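Local coordinates for protein methylocystis parvus OBBP MbnE (Methylocystis parvus OBBP, PDB 5ICQ) that probably binds the copper-chelating peptide methanobactin in the periplasm, as a solute-binding protein of family 5, at residues A[289-294]-A[575-580]; A[319-324]-A[497-502]; A[358-363]-A[571-576]; A[364-369]-A[560-565]. All blocks are in the same frame, centred on the assembly; numbering follows the deposited sequence.

Overall arrangement
Contacts 1 and 4 are buried and apolar, with no hydrogen bond between their segments; contacts 2 and 3 are partly buried strand pairings carried by backbone bonds. Contacts 2 and 3 share one mixed sheet, in which strands 322-326 and 567-572 are neighbours, and Lys319 packs on His572 between them. The segments of contacts 1 and 3 overlap at residues 575-576, and Leu359 touches Thr291, Trp294 and Trp577. Contact 4, about 26 Å from contact 1 centre to centre, sets the loop after strand 361-362 against helix 547-563. Glu369 of that loop hydrogen-bonds His572 and Ser574 of contact 3. Contact 2 lies nearest the chain's centre, about 9 Å away.

Contact 1 (A[289-294]-A[575-580]); sequences TSTTRW and EQWIAH. With SO4 (sulfate ion), chain E.
Trp294 and Trp577 supply most of the buried surface, laying one indole over the other. Their five-membered rings form an offset stack, with centroids 3.9 Å apart and planes only 6° from parallel. The offset is easily traced: CB of Trp577 sits over the six-membered ring of Trp294, 3.3 Å from its centroid and 3° off the normal, a short and well-centred CH-pi contact. The nearest ring atoms are CE2 of Trp294 and CG of Trp577, at 3.5 Å. On Trp294, CG stands anti to the backbone N (chi1 -167°), which carries the indole off the first turn of helix 291-296 and over strand 576-581. The far edge of that indole reaches the backbone of the strand, with CH2 of Trp294 3.7 Å from O of Ile578. Thr291 adds a smaller touch, its CG2 lying 3.9 Å from CH2 at the edge of the Trp577 ring. The start of the helix is fixed separately: Ser290 is its N-cap, and OG accepts from Arg293 N at 3.0 Å. Arg293 turns elsewhere, giving NH1 to O3 of a sulfate at 2.8 Å, an ion probably left from crystallisation. Trp577 belongs to the middle strand of a three-stranded antiparallel sheet. Polar ties from the helix start run to the flanking strands, through Glu288 to Ser290 and Arg293 and through Arg310 to Trp294. Between the two segments there is no hydrogen bond, so the helix start meets strand 576-581 through dispersion and ring overlap, chemistry that depends on the near-parallel setting of the indoles.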
# COMPACT_ATOMS: atom_id res chain seq x y z
N THR A 289 -0.50 -10.79 12.53
CA THR A 289 0.26 -9.56 12.68
C THR A 289 0.79 -9.35 14.09
O THR A 289 1.50 -8.37 14.33
CB THR A 289 -0.60 -8.34 12.29
OG1 THR A 289 -1.85 -8.39 12.98
CG2 THR A 289 -0.86 -8.32 10.79
N SER A 290 0.48 -10.25 15.03
CA SER A 290 0.95 -10.14 16.41
C SER A 290 2.21 -10.98 16.58
O SER A 290 2.16 -12.20 16.38
CB SER A 290 -0.14 -10.62 17.38
OG SER A 290 0.43 -10.98 18.63
N THR A 291 3.32 -10.34 16.95
CA THR A 291 4.55 -11.09 17.19
C THR A 291 4.39 -12.05 18.37
O THR A 291 4.94 -13.15 18.35
CB THR A 291 5.74 -10.16 17.44
OG1 THR A 291 5.41 -9.20 18.45
CG2 THR A 291 6.11 -9.44 16.16
N THR A 292 3.64 -11.64 19.40
CA THR A 292 3.42 -12.53 20.54
C THR A 292 2.68 -13.79 20.13
O THR A 292 3.05 -14.90 20.52
CB THR A 292 2.65 -11.79 21.65
OG1 THR A 292 3.35 -10.59 21.99
CG2 THR A 292 2.53 -12.67 22.89
N ARG A 293 1.60 -13.63 19.35
CA ARG A 293 0.81 -14.79 18.96
C ARG A 293 1.59 -15.68 18.00
O ARG A 293 1.60 -16.90 18.15
CB ARG A 293 -0.51 -14.33 18.34
CG ARG A 293 -1.64 -15.32 18.43
CD ARG A 293 -2.95 -14.56 18.49
NE ARG A 293 -2.97 -13.51 17.49
CZ ARG A 293 -3.74 -12.42 17.56
NH1 ARG A 293 -4.55 -12.24 18.60
NH2 ARG A 293 -3.67 -11.52 16.60
N TRP A 294 2.25 -15.07 17.01
CA TRP A 294 3.09 -15.85 16.10
C TRP A 294 4.15 -16.61 16.87
O TRP A 294 4.41 -17.78 16.59
CB TRP A 294 3.73 -14.91 15.07
CG TRP A 294 4.38 -15.59 13.88
CD1 TRP A 294 5.70 -15.54 13.53
CD2 TRP A 294 3.74 -16.41 12.88
NE1 TRP A 294 5.92 -16.26 12.37
CE2 TRP A 294 4.73 -16.80 11.95
CE3 TRP A 294 2.42 -16.84 12.67
CZ2 TRP A 294 4.45 -17.61 10.84
CZ3 TRP A 294 2.13 -17.63 11.56
CH2 TRP A 294 3.15 -18.01 10.66
N GLU A 575 8.60 -11.40 5.90
CA GLU A 575 7.64 -12.33 5.33
C GLU A 575 6.24 -12.07 5.86
O GLU A 575 6.05 -11.45 6.91
CB GLU A 575 8.04 -13.79 5.64
CG GLU A 575 9.27 -14.25 4.91
CD GLU A 575 10.52 -14.22 5.78
OE1 GLU A 575 10.38 -14.30 7.02
OE2 GLU A 575 11.63 -14.14 5.22
N GLN A 576 5.26 -12.57 5.11
CA GLN A 576 3.88 -12.58 5.56
C GLN A 576 3.59 -13.87 6.32
O GLN A 576 3.91 -14.96 5.84
CB GLN A 576 2.94 -12.44 4.36
CG GLN A 576 1.48 -12.30 4.77
CD GLN A 576 0.57 -11.98 3.60
OE1 GLN A 576 0.98 -11.32 2.64
NE2 GLN A 576 -0.67 -12.44 3.68
N TRP A 577 3.01 -13.74 7.51
CA TRP A 577 2.72 -14.87 8.39
C TRP A 577 1.25 -15.25 8.21
O TRP A 577 0.37 -14.42 8.45
CB TRP A 577 3.01 -14.51 9.85
CG TRP A 577 4.38 -13.92 10.06
CD1 TRP A 577 5.50 -14.16 9.30
CD2 TRP A 577 4.77 -12.98 11.06
NE1 TRP A 577 6.56 -13.43 9.78
CE2 TRP A 577 6.14 -12.69 10.86
CE3 TRP A 577 4.10 -12.36 12.12
CZ2 TRP A 577 6.85 -11.82 11.68
CZ3 TRP A 577 4.80 -11.48 12.93
CH2 TRP A 577 6.17 -11.22 12.70
N ILE A 578 1.00 -16.48 7.75
CA ILE A 578 -0.37 -16.93 7.51
C ILE A 578 -0.59 -18.29 8.17
O ILE A 578 0.34 -19.02 8.49
CB ILE A 578 -0.72 -16.99 6.01
CG1 ILE A 578 -0.03 -18.18 5.35
CG2 ILE A 578 -0.34 -15.69 5.29
CD1 ILE A 578 -0.51 -18.45 3.90
N ALA A 579 -1.87 -18.62 8.36
CA ALA A 579 -2.26 -19.95 8.79
C ALA A 579 -3.57 -20.29 8.10
O ALA A 579 -4.36 -19.40 7.78
CB ALA A 579 -2.42 -20.06 10.31
N HIS A 580 -3.80 -21.59 7.88
CA HIS A 580 -4.97 -21.97 7.11
C HIS A 580 -5.31 -23.43 7.36
O HIS A 580 -4.45 -24.24 7.73
CB HIS A 580 -4.74 -21.75 5.61
CG HIS A 580 -3.57 -22.50 5.07
ND1 HIS A 580 -3.65 -23.81 4.64
CD2 HIS A 580 -2.27 -22.13 4.90
CE1 HIS A 580 -2.47 -24.21 4.23
NE2 HIS A 580 -1.61 -23.22 4.38
S SO4 E . -4.57 -8.22 18.02
O1 SO4 E . -5.75 -7.72 17.33
O2 SO4 E . -4.12 -7.24 19.00
O3 SO4 E . -4.88 -9.48 18.70
O4 SO4 E . -3.51 -8.45 17.04

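Contact 2 (A[319-324]-A[497-502]); sequences KGLNGF and GQYVAS
Gly323 and Gly497 face each other as an antiparallel hydrogen-bonded pair, the first of a run of five backbone bonds that makes up the tight part of this contact. Gly323 N gives to Gly497 O at 3.0 Å, and Gly497 N returns a bond to Gly323 O. Next along, Asn322 and Gln498 form a non-hydrogen-bonded pair with CA atoms 4.4 Å apart, and CA of Asn322 points a C-H at Gly497 O. Beyond the strand ends the backbones stay joined: Tyr499 N meets Leu321 O at 2.7 Å, Leu321 N bonds to Tyr499 O, and Ala501 N bonds to Gly320 O. A cis peptide precedes Leu321, and the backbone angles of Gly320 would press any CB against the preceding carbonyl oxygen. This is edge-to-edge pairing of strands 322-326 and 494-498 within a mixed sheet, where strand 567-572 takes the other edge of 322-326. On the buried side, Tyr499 stacks with Trp513 and Leu321 packs on Phe366, while CD2 of Leu321 stays 4.4 Å from CD1 of Tyr499. The Asn322 and Gln498 face is the more exposed one. There CG of Gln498 is anti to the backbone N (chi1 179°), and the extended chain runs alongside Asn322; its NE2 donates to OD1 of Asn322 at 3.0 Å, the amide planes 37° apart. Were Asn322 an alanine, NE2 of Gln498 would probably lose this acceptor and its amide would be freer to turn. Val500, also exposed, borders this face.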
# COMPACT_ATOMS: atom_id res chain seq x y z
N LYS A 319 9.09 -3.37 0.95
CA LYS A 319 8.72 -3.29 2.35
C LYS A 319 9.01 -1.88 2.86
O LYS A 319 9.73 -1.10 2.23
CB LYS A 319 9.50 -4.30 3.19
CG LYS A 319 9.34 -5.76 2.73
CD LYS A 319 7.95 -6.27 3.09
CE LYS A 319 7.76 -7.70 2.62
NZ LYS A 319 8.01 -7.83 1.16
N GLY A 320 8.46 -1.57 4.03
CA GLY A 320 8.62 -0.25 4.62
C GLY A 320 7.58 0.71 4.07
O GLY A 320 6.74 0.30 3.27
N LEU A 321 7.60 1.97 4.50
CA LEU A 321 8.47 2.43 5.58
C LEU A 321 7.61 3.15 6.62
O LEU A 321 6.80 4.03 6.27
CB LEU A 321 9.58 3.37 5.06
CG LEU A 321 10.53 4.01 6.10
CD1 LEU A 321 11.90 4.32 5.49
CD2 LEU A 321 9.94 5.30 6.71
N ASN A 322 7.77 2.77 7.88
CA ASN A 322 7.28 3.50 9.04
C ASN A 322 8.48 4.08 9.76
O ASN A 322 9.59 3.54 9.69
CB ASN A 322 6.53 2.59 10.03
CG ASN A 322 5.42 1.81 9.39
OD1 ASN A 322 4.74 2.30 8.49
ND2 ASN A 322 5.22 0.58 9.86
N GLY A 323 8.27 5.18 10.48
CA GLY A 323 9.41 5.75 11.20
C GLY A 323 8.99 6.87 12.12
O GLY A 323 7.87 7.38 12.06
N PHE A 324 9.93 7.25 13.00
CA PHE A 324 9.81 8.50 13.74
C PHE A 324 10.02 9.66 12.78
O PHE A 324 11.09 9.78 12.18
CB PHE A 324 10.85 8.59 14.87
CG PHE A 324 10.62 7.63 16.01
CD1 PHE A 324 9.60 7.86 16.93
CD2 PHE A 324 11.47 6.55 16.19
CE1 PHE A 324 9.41 6.98 18.01
CE2 PHE A 324 11.30 5.69 17.27
CZ PHE A 324 10.26 5.91 18.18
N GLY A 497 5.05 7.98 11.72
CA GLY A 497 4.31 8.11 10.49
C GLY A 497 4.55 6.92 9.58
O GLY A 497 5.52 6.18 9.75
N GLN A 498 3.66 6.76 8.61
CA GLN A 498 3.72 5.64 7.68
C GLN A 498 3.81 6.14 6.24
O GLN A 498 3.08 7.06 5.84
CB GLN A 498 2.48 4.76 7.87
CG GLN A 498 2.40 3.58 6.94
CD GLN A 498 1.38 2.56 7.39
OE1 GLN A 498 0.17 2.76 7.23
NE2 GLN A 498 1.86 1.46 7.97
N TYR A 499 4.72 5.54 5.46
CA TYR A 499 4.92 5.82 4.03
C TYR A 499 4.98 4.47 3.33
O TYR A 499 6.07 3.97 3.05
CB TYR A 499 6.20 6.63 3.80
CG TYR A 499 6.21 7.96 4.53
CD1 TYR A 499 6.63 8.04 5.85
CD2 TYR A 499 5.74 9.11 3.91
CE1 TYR A 499 6.61 9.25 6.53
CE2 TYR A 499 5.73 10.33 4.58
CZ TYR A 499 6.18 10.39 5.89
OH TYR A 499 6.16 11.59 6.57
N VAL A 500 3.82 3.86 3.09
CA VAL A 500 3.78 2.47 2.62
C VAL A 500 4.41 2.37 1.24
O VAL A 500 4.01 3.08 0.31
CB VAL A 500 2.34 1.94 2.60
CG1 VAL A 500 2.28 0.59 1.87
CG2 VAL A 500 1.78 1.81 4.01
N ALA A 501 5.39 1.47 1.09
CA ALA A 501 6.05 1.27 -0.20
C ALA A 501 5.14 0.55 -1.17
O ALA A 501 4.35 -0.32 -0.79
CB ALA A 501 7.34 0.46 -0.04
N SER A 502 5.27 0.89 -2.44
CA SER A 502 4.54 0.22 -3.50
C SER A 502 5.54 -0.22 -4.55
O SER A 502 6.62 0.35 -4.67
CB SER A 502 3.46 1.14 -4.09
OG SER A 502 3.51 1.20 -5.49

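Contact 3 (A[358-363]-A[571-576]); sequences GLYTRT and FHASEQ
Thr361 and His572 form an antiparallel hydrogen-bonded pair, Thr361 N to His572 O at 2.8 Å and His572 N to Thr361 O at 2.9 Å, beside a non-hydrogen-bonded pair of Arg362 with Phe571. The methyl CG2 of Thr361 lies over one face of the imidazole, 3.6 Å from its centroid, and also abuts OG of Ser574. At the ring's edge, ND1 of His572 and OG1 of Thr363 share a hydrogen bond of 2.8 Å. With CG between the backbone N and carbonyl carbon (chi1 63°), the imidazole folds back to meet both threonines; its NE2 bonds to Glu369, which also takes Ser574 OG. The pairing adds the short strand 361-362 to the edge of strand 567-572 in the mixed sheet, and the two segments diverge beyond it. Water 1 bridges the divergence, donating to Leu359 O and accepting from Ser574 N. On the other side, Tyr360 and Phe571 meet obliquely, ring planes at 33°, with CD2 of Tyr360 3.4 Å from CD1 of Phe571. CE1 of Tyr360 also touches CB of Ala573, at 4.0 Å. Replacing Tyr360 by an alanine would probably open a gap beside the Phe571 ring and take away the ring atoms that CB of Ala573 touches. Tyr356 meets both rings, edge-to-face with Tyr360, and Phe348 lies against Phe571.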
# COMPACT_ATOMS: atom_id res chain seq x y z
N GLY A 358 12.30 -10.93 18.45
CA GLY A 358 13.32 -10.94 17.41
C GLY A 358 12.80 -11.15 16.00
O GLY A 358 13.59 -11.44 15.10
N LEU A 359 11.50 -10.97 15.78
CA LEU A 359 10.90 -11.37 14.51
C LEU A 359 10.98 -10.31 13.42
O LEU A 359 10.73 -10.63 12.25
CB LEU A 359 9.43 -11.74 14.73
CG LEU A 359 9.24 -13.03 15.53
CD1 LEU A 359 7.79 -13.21 15.92
CD2 LEU A 359 9.74 -14.24 14.73
N TYR A 360 11.29 -9.06 13.76
CA TYR A 360 11.28 -8.01 12.76
C TYR A 360 12.68 -7.77 12.20
O TYR A 360 13.68 -8.26 12.71
CB TYR A 360 10.72 -6.72 13.35
CG TYR A 360 9.23 -6.73 13.55
CD1 TYR A 360 8.37 -7.20 12.57
CD2 TYR A 360 8.67 -6.24 14.72
CE1 TYR A 360 6.99 -7.17 12.75
CE2 TYR A 360 7.31 -6.20 14.91
CZ TYR A 360 6.47 -6.67 13.93
OH TYR A 360 5.11 -6.61 14.15
N THR A 361 12.72 -6.99 11.12
CA THR A 361 13.98 -6.58 10.51
C THR A 361 13.97 -5.07 10.31
O THR A 361 12.91 -4.48 10.04
CB THR A 361 14.23 -7.33 9.18
OG1 THR A 361 15.51 -6.97 8.65
CG2 THR A 361 13.19 -6.98 8.17
N ARG A 362 15.13 -4.43 10.46
CA ARG A 362 15.19 -2.98 10.33
C ARG A 362 14.80 -2.56 8.92
O ARG A 362 15.21 -3.18 7.94
CB ARG A 362 16.59 -2.46 10.65
CG ARG A 362 16.66 -0.93 10.84
CD ARG A 362 16.09 -0.52 12.22
NE ARG A 362 15.89 0.93 12.34
CZ ARG A 362 16.82 1.79 12.77
NH1 ARG A 362 18.01 1.36 13.16
NH2 ARG A 362 16.54 3.09 12.82
N THR A 363 13.99 -1.50 8.82
CA THR A 363 13.70 -0.89 7.52
C THR A 363 14.86 0.03 7.11
O THR A 363 15.24 0.94 7.85
CB THR A 363 12.39 -0.11 7.58
OG1 THR A 363 11.34 -1.03 7.92
CG2 THR A 363 12.08 0.53 6.22
N PHE A 571 10.81 -0.58 11.35
CA PHE A 571 11.08 -2.00 11.07
C PHE A 571 9.85 -2.65 10.45
O PHE A 571 8.75 -2.11 10.48
CB PHE A 571 11.49 -2.72 12.36
CG PHE A 571 10.63 -2.37 13.54
CD1 PHE A 571 9.46 -3.07 13.79
CD2 PHE A 571 10.98 -1.33 14.39
CE1 PHE A 571 8.65 -2.74 14.87
CE2 PHE A 571 10.18 -1.01 15.48
CZ PHE A 571 9.02 -1.71 15.72
N HIS A 572 10.06 -3.85 9.89
CA HIS A 572 9.01 -4.56 9.18
C HIS A 572 9.26 -6.06 9.29
O HIS A 572 10.33 -6.50 9.70
CB HIS A 572 8.95 -4.12 7.71
CG HIS A 572 10.19 -4.46 6.94
ND1 HIS A 572 11.25 -3.58 6.81
CD2 HIS A 572 10.54 -5.57 6.25
CE1 HIS A 572 12.20 -4.15 6.09
NE2 HIS A 572 11.80 -5.36 5.74
N ALA A 573 8.24 -6.84 8.94
CA ALA A 573 8.38 -8.29 8.81
C ALA A 573 8.80 -8.60 7.38
O ALA A 573 8.18 -8.12 6.42
CB ALA A 573 7.07 -9.00 9.15
N SER A 574 9.87 -9.39 7.22
CA SER A 574 10.34 -9.70 5.88
C SER A 574 9.37 -10.62 5.16
O SER A 574 9.34 -10.63 3.92
CB SER A 574 11.73 -10.34 5.92
OG SER A 574 12.72 -9.38 6.25
N GLU A 575 8.60 -11.40 5.90
CA GLU A 575 7.64 -12.33 5.33
C GLU A 575 6.24 -12.07 5.86
O GLU A 575 6.05 -11.45 6.91
CB GLU A 575 8.04 -13.79 5.64
CG GLU A 575 9.27 -14.25 4.91
CD GLU A 575 10.52 -14.22 5.78
OE1 GLU A 575 10.38 -14.30 7.02
OE2 GLU A 575 11.63 -14.14 5.22
N GLN A 576 5.26 -12.57 5.11
CA GLN A 576 3.88 -12.58 5.56
C GLN A 576 3.59 -13.87 6.32
O GLN A 576 3.91 -14.96 5.84
CB GLN A 576 2.94 -12.44 4.36
CG GLN A 576 1.48 -12.30 4.77
CD GLN A 576 0.57 -11.98 3.60
OE1 GLN A 576 0.98 -11.32 2.64
NE2 GLN A 576 -0.67 -12.44 3.68
O HOH W 1 11.39 -10.09 9.60
O HOH W 2 8.95 0.10 8.34

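Contact 4 (A[364-369]-A[560-565]); sequences KSFFDE and VLLSGF
Phe366 meets two successive leucines of the helix end, Leu561 over a face of its ring and Leu562 obliquely. CD1 of Leu561 stands 4.0 Å from the ring centroid and 17° off the normal, a CH-pi contact displaced toward the rim; CB of the same leucine comes to 3.7 Å from CE1 of Phe366. Leu562 slides past the phenyl in the opposite direction, its CD2 lying 3.8 Å from that same CE1. Its other methyl, CD1, reaches back to the O of Lys364, at 3.9 Å. On Phe366, CG lies anti to the carbonyl carbon (chi1 -76°), a setting that directs the ring to the helix.

The loop backbone behind the ring is held by polar bonds. OG of Ser365 accepts from Phe367 N at 2.9 Å, closing an ST turn around Phe366. Asp558, one turn earlier on the helix, bonds both Ser365 OG and Phe366 N, tying the turn to the same helix that supplies the leucines. Asp368 bends the loop back, its OD2 receiving Lys364 N at 2.9 Å from well above the carboxylate plane.

Trp513 sets its ring almost perpendicular to that of Phe366. Leu561 further touches Ile534 on helix 532-543 and Leu562 touches Ile398 on helix 396-399, so the end of helix 547-563 packs on two other helices, while Phe366, resting on Val567, links it to strand 567-572 of the mixed sheet.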
# COMPACT_ATOMS: atom_id res chain seq x y z
N LYS A 364 15.41 -0.21 5.92
CA LYS A 364 16.62 0.49 5.48
C LYS A 364 16.39 1.39 4.28
O LYS A 364 17.33 2.05 3.83
CB LYS A 364 17.73 -0.52 5.16
CG LYS A 364 18.03 -1.47 6.31
CD LYS A 364 19.41 -2.12 6.19
CE LYS A 364 19.42 -3.24 5.17
NZ LYS A 364 20.65 -4.08 5.32
N SER A 365 15.17 1.43 3.75
CA SER A 365 14.91 2.10 2.48
C SER A 365 13.42 2.41 2.43
O SER A 365 12.63 1.75 3.10
CB SER A 365 15.34 1.20 1.30
OG SER A 365 14.74 1.61 0.08
N PHE A 366 13.06 3.43 1.65
CA PHE A 366 11.65 3.67 1.41
C PHE A 366 11.03 2.63 0.48
O PHE A 366 9.81 2.58 0.37
CB PHE A 366 11.43 5.08 0.85
CG PHE A 366 11.55 6.14 1.89
CD1 PHE A 366 12.78 6.69 2.20
CD2 PHE A 366 10.43 6.53 2.63
CE1 PHE A 366 12.90 7.65 3.23
CE2 PHE A 366 10.54 7.48 3.62
CZ PHE A 366 11.77 8.04 3.92
N PHE A 367 11.85 1.81 -0.18
CA PHE A 367 11.37 0.72 -1.03
C PHE A 367 12.20 -0.52 -0.71
O PHE A 367 12.87 -1.10 -1.57
CB PHE A 367 11.45 1.11 -2.51
CG PHE A 367 10.69 2.35 -2.82
CD1 PHE A 367 9.34 2.29 -3.15
CD2 PHE A 367 11.30 3.59 -2.74
CE1 PHE A 367 8.63 3.44 -3.40
CE2 PHE A 367 10.59 4.75 -3.00
CZ PHE A 367 9.25 4.67 -3.32
N ASP A 368 12.15 -0.95 0.55
CA ASP A 368 13.13 -1.90 1.07
C ASP A 368 12.88 -3.30 0.52
O ASP A 368 11.76 -3.66 0.14
CB ASP A 368 13.09 -1.91 2.60
CG ASP A 368 14.40 -2.34 3.22
OD1 ASP A 368 15.38 -2.49 2.47
OD2 ASP A 368 14.45 -2.52 4.45
N GLU A 369 13.95 -4.09 0.47
CA GLU A 369 13.91 -5.50 0.06
C GLU A 369 13.29 -5.65 -1.33
O GLU A 369 12.40 -6.47 -1.55
CB GLU A 369 13.16 -6.34 1.09
CG GLU A 369 13.75 -6.27 2.48
CD GLU A 369 13.33 -7.46 3.32
OE1 GLU A 369 12.91 -7.25 4.48
OE2 GLU A 369 13.41 -8.60 2.82
N VAL A 560 17.69 10.40 -2.33
CA VAL A 560 17.41 11.78 -1.92
C VAL A 560 16.56 11.81 -0.66
O VAL A 560 16.83 12.58 0.27
CB VAL A 560 16.73 12.54 -3.08
CG1 VAL A 560 16.27 13.92 -2.61
CG2 VAL A 560 17.70 12.69 -4.28
N LEU A 561 15.52 10.97 -0.59
CA LEU A 561 14.71 10.91 0.62
C LEU A 561 15.54 10.51 1.83
O LEU A 561 15.45 11.14 2.89
CB LEU A 561 13.56 9.92 0.44
CG LEU A 561 12.43 10.30 -0.51
CD1 LEU A 561 11.37 9.19 -0.50
CD2 LEU A 561 11.82 11.65 -0.10
N LEU A 562 16.33 9.45 1.70
CA LEU A 562 17.12 8.98 2.84
C LEU A 562 18.13 10.04 3.27
O LEU A 562 18.39 10.19 4.47
CB LEU A 562 17.84 7.68 2.49
CG LEU A 562 16.92 6.47 2.29
CD1 LEU A 562 17.68 5.28 1.64
CD2 LEU A 562 16.35 6.05 3.64
N SER A 563 18.72 10.76 2.31
CA SER A 563 19.75 11.75 2.61
C SER A 563 19.21 12.96 3.35
O SER A 563 20.01 13.74 3.88
CB SER A 563 20.45 12.21 1.33
OG SER A 563 21.23 11.16 0.81
N GLY A 564 17.90 13.14 3.38
CA GLY A 564 17.31 14.21 4.16
C GLY A 564 17.10 13.88 5.62
O GLY A 564 16.88 14.80 6.42
N PHE A 565 17.16 12.60 5.99
CA PHE A 565 16.93 12.19 7.37
C PHE A 565 15.65 12.81 7.91
O PHE A 565 15.60 13.36 9.02
CB PHE A 565 18.15 12.52 8.24
CG PHE A 565 19.38 11.82 7.76
CD1 PHE A 565 19.63 10.52 8.16
CD2 PHE A 565 20.23 12.42 6.83
CE1 PHE A 565 20.75 9.83 7.67
CE2 PHE A 565 21.35 11.75 6.34
CZ PHE A 565 21.61 10.45 6.76